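Local coordinates for protein abietadiene synthase, chloroplastic (Abies grandis, PDB 3S9V) that acts as a chloroplast enzyme of the terpene synthase family, largely helical and including the family's metal-binding domain, at residues A[520-534]-A[640-652]. Sequence-based numbering, arbitrary orientation.
Sequences FSKCREVYTKTSNFT and ALGTVVLISALFT
Residues 521-534 of helix 521-541 run roughly antiparallel to helix 641-648, the axes of these short segments 8.9 Å apart at closest and 148° between their directions, with Tyr527 opposite Ser648 in the backbone register and Thr530 opposite Val644. Val644 sets CG1 over the centre of the Tyr527 ring in a CH-pi contact, 3.4 Å from the centroid and 7° off the ring normal. Its chi1 of -178° puts this branch anti to the backbone N, toward the ring. The phenol oxygen goes on to bond Thr750. Ser648 OG lies 3.2 Å from Tyr527 CA and donates to Val644 O within its own helix. Both helices belong to the all-alpha terpene synthase fold, where helices 570-594 and 599-621 also pack against the pair. Past the Ser648-Phe651 turn, the Phe651 ring receives Val526 CG2 over one face, 3.9 Å from its centroid, while Val526 CG1 meets Ile647 CG2 at 3.8 Å. A water links the segments, accepting from Cys523 N at 2.8 Å and donating to Phe651 O at 2.7 Å. At the C-terminal end of 520-534, Thr534 CB lies 3.5 Å from Ala640 CB; its OG1 donates to Ser531 O, while CG2 touches Val644 CG2.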
loop_
_atom_site.group_PDB
_atom_site.type_symbol
_atom_site.label_atom_id
_atom_site.label_comp_id
_atom_site.label_asym_id
_atom_site.label_seq_id
_atom_site.Cartn_x
_atom_site.Cartn_y
_atom_site.Cartn_z
ATOM N N PHE A 520 10.348 -4.150 21.290
ATOM C CA PHE A 520 10.836 -2.782 21.430
ATOM C C PHE A 520 10.126 -1.989 22.531
ATOM O O PHE A 520 9.950 -0.775 22.420
ATOM C CB PHE A 520 10.693 -2.048 20.087
ATOM C CG PHE A 520 11.399 -2.725 18.937
ATOM C CD1 PHE A 520 12.782 -2.902 18.951
ATOM C CD2 PHE A 520 10.680 -3.178 17.827
ATOM C CE1 PHE A 520 13.444 -3.522 17.871
ATOM C CE2 PHE A 520 11.332 -3.798 16.744
ATOM C CZ PHE A 520 12.712 -3.969 16.768
ATOM N N SER A 521 9.723 -2.671 23.598
ATOM C CA SER A 521 9.037 -2.006 24.699
ATOM C C SER A 521 9.941 -0.973 25.386
ATOM O O SER A 521 9.500 0.130 25.721
ATOM C CB SER A 521 8.559 -3.046 25.717
ATOM O OG SER A 521 9.607 -3.935 26.073
ATOM N N LYS A 522 11.208 -1.334 25.580
ATOM C CA LYS A 522 12.167 -0.456 26.235
ATOM C C LYS A 522 12.457 0.776 25.387
ATOM O O LYS A 522 12.565 1.883 25.914
ATOM C CB LYS A 522 13.475 -1.202 26.516
ATOM C CG LYS A 522 14.341 -0.527 27.560
ATOM C CD LYS A 522 13.583 -0.460 28.874
ATOM C CE LYS A 522 14.329 0.337 29.920
ATOM N NZ LYS A 522 13.545 0.445 31.188
ATOM N N CYS A 523 12.588 0.581 24.078
ATOM C CA CYS A 523 12.850 1.692 23.172
ATOM C C CYS A 523 11.656 2.641 23.210
ATOM O O CYS A 523 11.824 3.857 23.166
ATOM C CB CYS A 523 13.074 1.181 21.740
ATOM S SG CYS A 523 13.537 2.462 20.525
ATOM N N ARG A 524 10.450 2.087 23.298
ATOM C CA ARG A 524 9.243 2.909 23.356
ATOM C C ARG A 524 9.220 3.765 24.627
ATOM O O ARG A 524 8.843 4.949 24.603
ATOM C CB ARG A 524 7.992 2.027 23.339
ATOM C CG ARG A 524 7.632 1.451 21.982
ATOM C CD ARG A 524 6.196 0.954 21.997
ATOM N NE ARG A 524 6.055 -0.315 22.710
ATOM C CZ ARG A 524 6.461 -1.489 22.231
ATOM N NH1 ARG A 524 7.034 -1.561 21.032
ATOM N NH2 ARG A 524 6.288 -2.594 22.944
ATOM N N GLU A 525 9.624 3.150 25.738
ATOM C CA GLU A 525 9.639 3.826 27.030
ATOM C C GLU A 525 10.605 5.002 26.997
ATOM O O GLU A 525 10.233 6.136 27.309
ATOM C CB GLU A 525 10.058 2.845 28.133
ATOM C CG GLU A 525 10.082 3.434 29.539
ATOM C CD GLU A 525 10.980 2.641 30.482
ATOM O OE1 GLU A 525 10.832 1.402 30.548
ATOM O OE2 GLU A 525 11.835 3.257 31.160
ATOM N N VAL A 526 11.844 4.723 26.610
ATOM C CA VAL A 526 12.869 5.750 26.548
ATOM C C VAL A 526 12.545 6.827 25.517
ATOM O O VAL A 526 12.901 7.980 25.695
ATOM C CB VAL A 526 14.251 5.137 26.238
ATOM C CG1 VAL A 526 15.306 6.232 26.193
ATOM C CG2 VAL A 526 14.607 4.101 27.304
ATOM N N TYR A 527 11.862 6.442 24.448
ATOM C CA TYR A 527 11.482 7.381 23.399
ATOM C C TYR A 527 10.474 8.358 24.004
ATOM O O TYR A 527 10.572 9.574 23.835
ATOM C CB TYR A 527 10.844 6.611 22.230
ATOM C CG TYR A 527 10.566 7.426 20.993
ATOM C CD1 TYR A 527 9.632 8.455 21.004
ATOM C CD2 TYR A 527 11.237 7.157 19.801
ATOM C CE1 TYR A 527 9.370 9.200 19.858
ATOM C CE2 TYR A 527 10.985 7.889 18.655
ATOM C CZ TYR A 527 10.048 8.912 18.687
ATOM O OH TYR A 527 9.793 9.638 17.543
ATOM N N THR A 528 9.509 7.801 24.724
ATOM C CA THR A 528 8.470 8.587 25.361
ATOM C C THR A 528 9.002 9.548 26.424
ATOM O O THR A 528 8.625 10.724 26.450
ATOM C CB THR A 528 7.428 7.662 25.998
ATOM O OG1 THR A 528 6.852 6.835 24.977
ATOM C CG2 THR A 528 6.341 8.477 26.694
ATOM N N LYS A 529 9.866 9.053 27.305
ATOM C CA LYS A 529 10.429 9.897 28.351
ATOM C C LYS A 529 11.293 10.998 27.758
ATOM O O LYS A 529 11.194 12.159 28.155
ATOM C CB LYS A 529 11.241 9.057 29.337
ATOM C CG LYS A 529 10.356 8.258 30.291
ATOM C CD LYS A 529 11.150 7.253 31.104
ATOM C CE LYS A 529 10.220 6.434 31.995
ATOM N NZ LYS A 529 10.938 5.336 32.704
ATOM N N THR A 530 12.129 10.633 26.795
ATOM C CA THR A 530 13.001 11.603 26.154
ATOM C C THR A 530 12.203 12.668 25.403
ATOM O O THR A 530 12.536 13.846 25.470
ATOM C CB THR A 530 13.971 10.912 25.191
ATOM O OG1 THR A 530 14.589 9.804 25.864
ATOM C CG2 THR A 530 15.049 11.880 24.752
ATOM N N SER A 531 11.150 12.259 24.698
ATOM C CA SER A 531 10.315 13.213 23.967
ATOM C C SER A 531 9.630 14.159 24.945
ATOM O O SER A 531 9.587 15.370 24.727
ATOM C CB SER A 531 9.243 12.490 23.149
ATOM O OG SER A 531 9.823 11.660 22.165
ATOM N N ASN A 532 9.087 13.603 26.026
ATOM C CA ASN A 532 8.410 14.419 27.026
ATOM C C ASN A 532 9.389 15.446 27.588
ATOM O O ASN A 532 9.025 16.599 27.828
ATOM C CB ASN A 532 7.859 13.547 28.156
ATOM C CG ASN A 532 6.524 14.050 28.668
ATOM O OD1 ASN A 532 6.387 15.219 29.026
ATOM N ND2 ASN A 532 5.530 13.171 28.700
ATOM N N PHE A 533 10.637 15.041 27.790
ATOM C CA PHE A 533 11.614 15.983 28.301
ATOM C C PHE A 533 11.986 17.063 27.296
ATOM O O PHE A 533 12.335 18.169 27.692
ATOM C CB PHE A 533 12.866 15.267 28.803
ATOM C CG PHE A 533 12.861 15.051 30.288
ATOM C CD1 PHE A 533 12.589 13.799 30.827
ATOM C CD2 PHE A 533 13.059 16.124 31.153
ATOM C CE1 PHE A 533 12.510 13.618 32.201
ATOM C CE2 PHE A 533 12.982 15.952 32.534
ATOM C CZ PHE A 533 12.707 14.695 33.056
ATOM N N THR A 534 11.915 16.762 26.001
ATOM C CA THR A 534 12.232 17.792 25.016
ATOM C C THR A 534 11.097 18.819 25.024
ATOM O O THR A 534 11.313 19.990 24.729
ATOM C CB THR A 534 12.414 17.215 23.584
ATOM O OG1 THR A 534 11.207 16.576 23.150
ATOM C CG2 THR A 534 13.537 16.209 23.567
ATOM N N ALA A 640 14.127 19.236 18.296
ATOM C CA ALA A 640 14.463 18.081 19.134
ATOM C C ALA A 640 14.221 16.645 18.677
ATOM O O ALA A 640 14.347 15.724 19.483
ATOM C CB ALA A 640 13.847 18.273 20.520
ATOM N N LEU A 641 13.895 16.428 17.410
ATOM C CA LEU A 641 13.680 15.061 16.944
ATOM C C LEU A 641 14.989 14.272 16.984
ATOM O O LEU A 641 15.000 13.083 17.312
ATOM C CB LEU A 641 13.109 15.060 15.525
ATOM C CG LEU A 641 11.783 15.818 15.392
ATOM C CD1 LEU A 641 11.292 15.732 13.961
ATOM C CD2 LEU A 641 10.755 15.234 16.358
ATOM N N GLY A 642 16.096 14.939 16.662
ATOM C CA GLY A 642 17.379 14.264 16.678
ATOM C C GLY A 642 17.699 13.658 18.041
ATOM O O GLY A 642 18.156 12.520 18.126
ATOM N N THR A 643 17.459 14.429 19.100
ATOM C CA THR A 643 17.722 14.014 20.485
ATOM C C THR A 643 16.952 12.746 20.861
ATOM O O THR A 643 17.521 11.802 21.430
ATOM C CB THR A 643 17.355 15.164 21.461
ATOM O OG1 THR A 643 18.275 16.239 21.265
ATOM C CG2 THR A 643 17.400 14.705 22.928
ATOM N N VAL A 644 15.666 12.730 20.522
ATOM C CA VAL A 644 14.810 11.591 20.796
ATOM C C VAL A 644 15.384 10.336 20.128
ATOM O O VAL A 644 15.479 9.272 20.741
ATOM C CB VAL A 644 13.397 11.856 20.259
ATOM C CG1 VAL A 644 12.484 10.679 20.595
ATOM C CG2 VAL A 644 12.866 13.162 20.844
ATOM N N VAL A 645 15.781 10.473 18.869
ATOM C CA VAL A 645 16.352 9.356 18.129
ATOM C C VAL A 645 17.678 8.855 18.697
ATOM O O VAL A 645 17.847 7.661 18.937
ATOM C CB VAL A 645 16.575 9.731 16.648
ATOM C CG1 VAL A 645 17.397 8.656 15.949
ATOM C CG2 VAL A 645 15.230 9.895 15.954
ATOM N N LEU A 646 18.616 9.766 18.912
ATOM C CA LEU A 646 19.926 9.385 19.406
ATOM C C LEU A 646 19.915 8.684 20.765
ATOM O O LEU A 646 20.747 7.813 21.029
ATOM C CB LEU A 646 20.836 10.609 19.423
ATOM C CG LEU A 646 21.102 11.149 18.006
ATOM C CD1 LEU A 646 21.944 12.418 18.071
ATOM C CD2 LEU A 646 21.811 10.091 17.174
ATOM N N ILE A 647 18.976 9.042 21.628
ATOM C CA ILE A 647 18.914 8.378 22.917
ATOM C C ILE A 647 18.149 7.052 22.800
ATOM O O ILE A 647 18.553 6.050 23.385
ATOM C CB ILE A 647 18.302 9.307 23.977
ATOM C CG1 ILE A 647 19.185 10.560 24.095
ATOM C CG2 ILE A 647 18.203 8.585 25.316
ATOM C CD1 ILE A 647 18.814 11.497 25.203
ATOM N N SER A 648 17.072 7.034 22.015
ATOM C CA SER A 648 16.298 5.808 21.815
ATOM C C SER A 648 17.122 4.712 21.105
ATOM O O SER A 648 16.937 3.521 21.368
ATOM C CB SER A 648 15.050 6.098 20.975
ATOM O OG SER A 648 14.168 6.982 21.637
ATOM N N ALA A 649 18.020 5.126 20.208
ATOM C CA ALA A 649 18.866 4.210 19.440
ATOM C C ALA A 649 19.780 3.324 20.293
ATOM O O ALA A 649 20.424 2.412 19.775
ATOM C CB ALA A 649 19.709 5.001 18.439
ATOM N N LEU A 650 19.857 3.607 21.587
ATOM C CA LEU A 650 20.678 2.809 22.494
ATOM C C LEU A 650 19.882 1.615 23.009
ATOM O O LEU A 650 20.444 0.705 23.608
ATOM C CB LEU A 650 21.107 3.643 23.705
ATOM C CG LEU A 650 22.272 4.627 23.639
ATOM C CD1 LEU A 650 22.301 5.338 22.313
ATOM C CD2 LEU A 650 22.121 5.609 24.791
ATOM N N PHE A 651 18.576 1.614 22.768
ATOM C CA PHE A 651 17.729 0.544 23.284
ATOM C C PHE A 651 16.961 -0.301 22.272
ATOM O O PHE A 651 15.835 -0.717 22.536
ATOM C CB PHE A 651 16.756 1.136 24.310
ATOM C CG PHE A 651 17.439 1.895 25.414
ATOM C CD1 PHE A 651 17.912 3.187 25.201
ATOM C CD2 PHE A 651 17.645 1.301 26.659
ATOM C CE1 PHE A 651 18.582 3.877 26.208
ATOM C CE2 PHE A 651 18.313 1.979 27.674
ATOM C CZ PHE A 651 18.784 3.271 27.451
ATOM N N THR A 652 17.583 -0.587 21.135
ATOM C CA THR A 652 16.945 -1.387 20.087
ATOM C C THR A 652 17.042 -2.895 20.331
ATOM O O THR A 652 16.213 -3.668 19.850
ATOM C CB THR A 652 17.577 -1.089 18.726
ATOM O OG1 THR A 652 18.976 -1.386 18.786
ATOM C CG2 THR A 652 17.386 0.388 18.357
HETATM O O HOH W 1 13.549 -1.872 23.253
#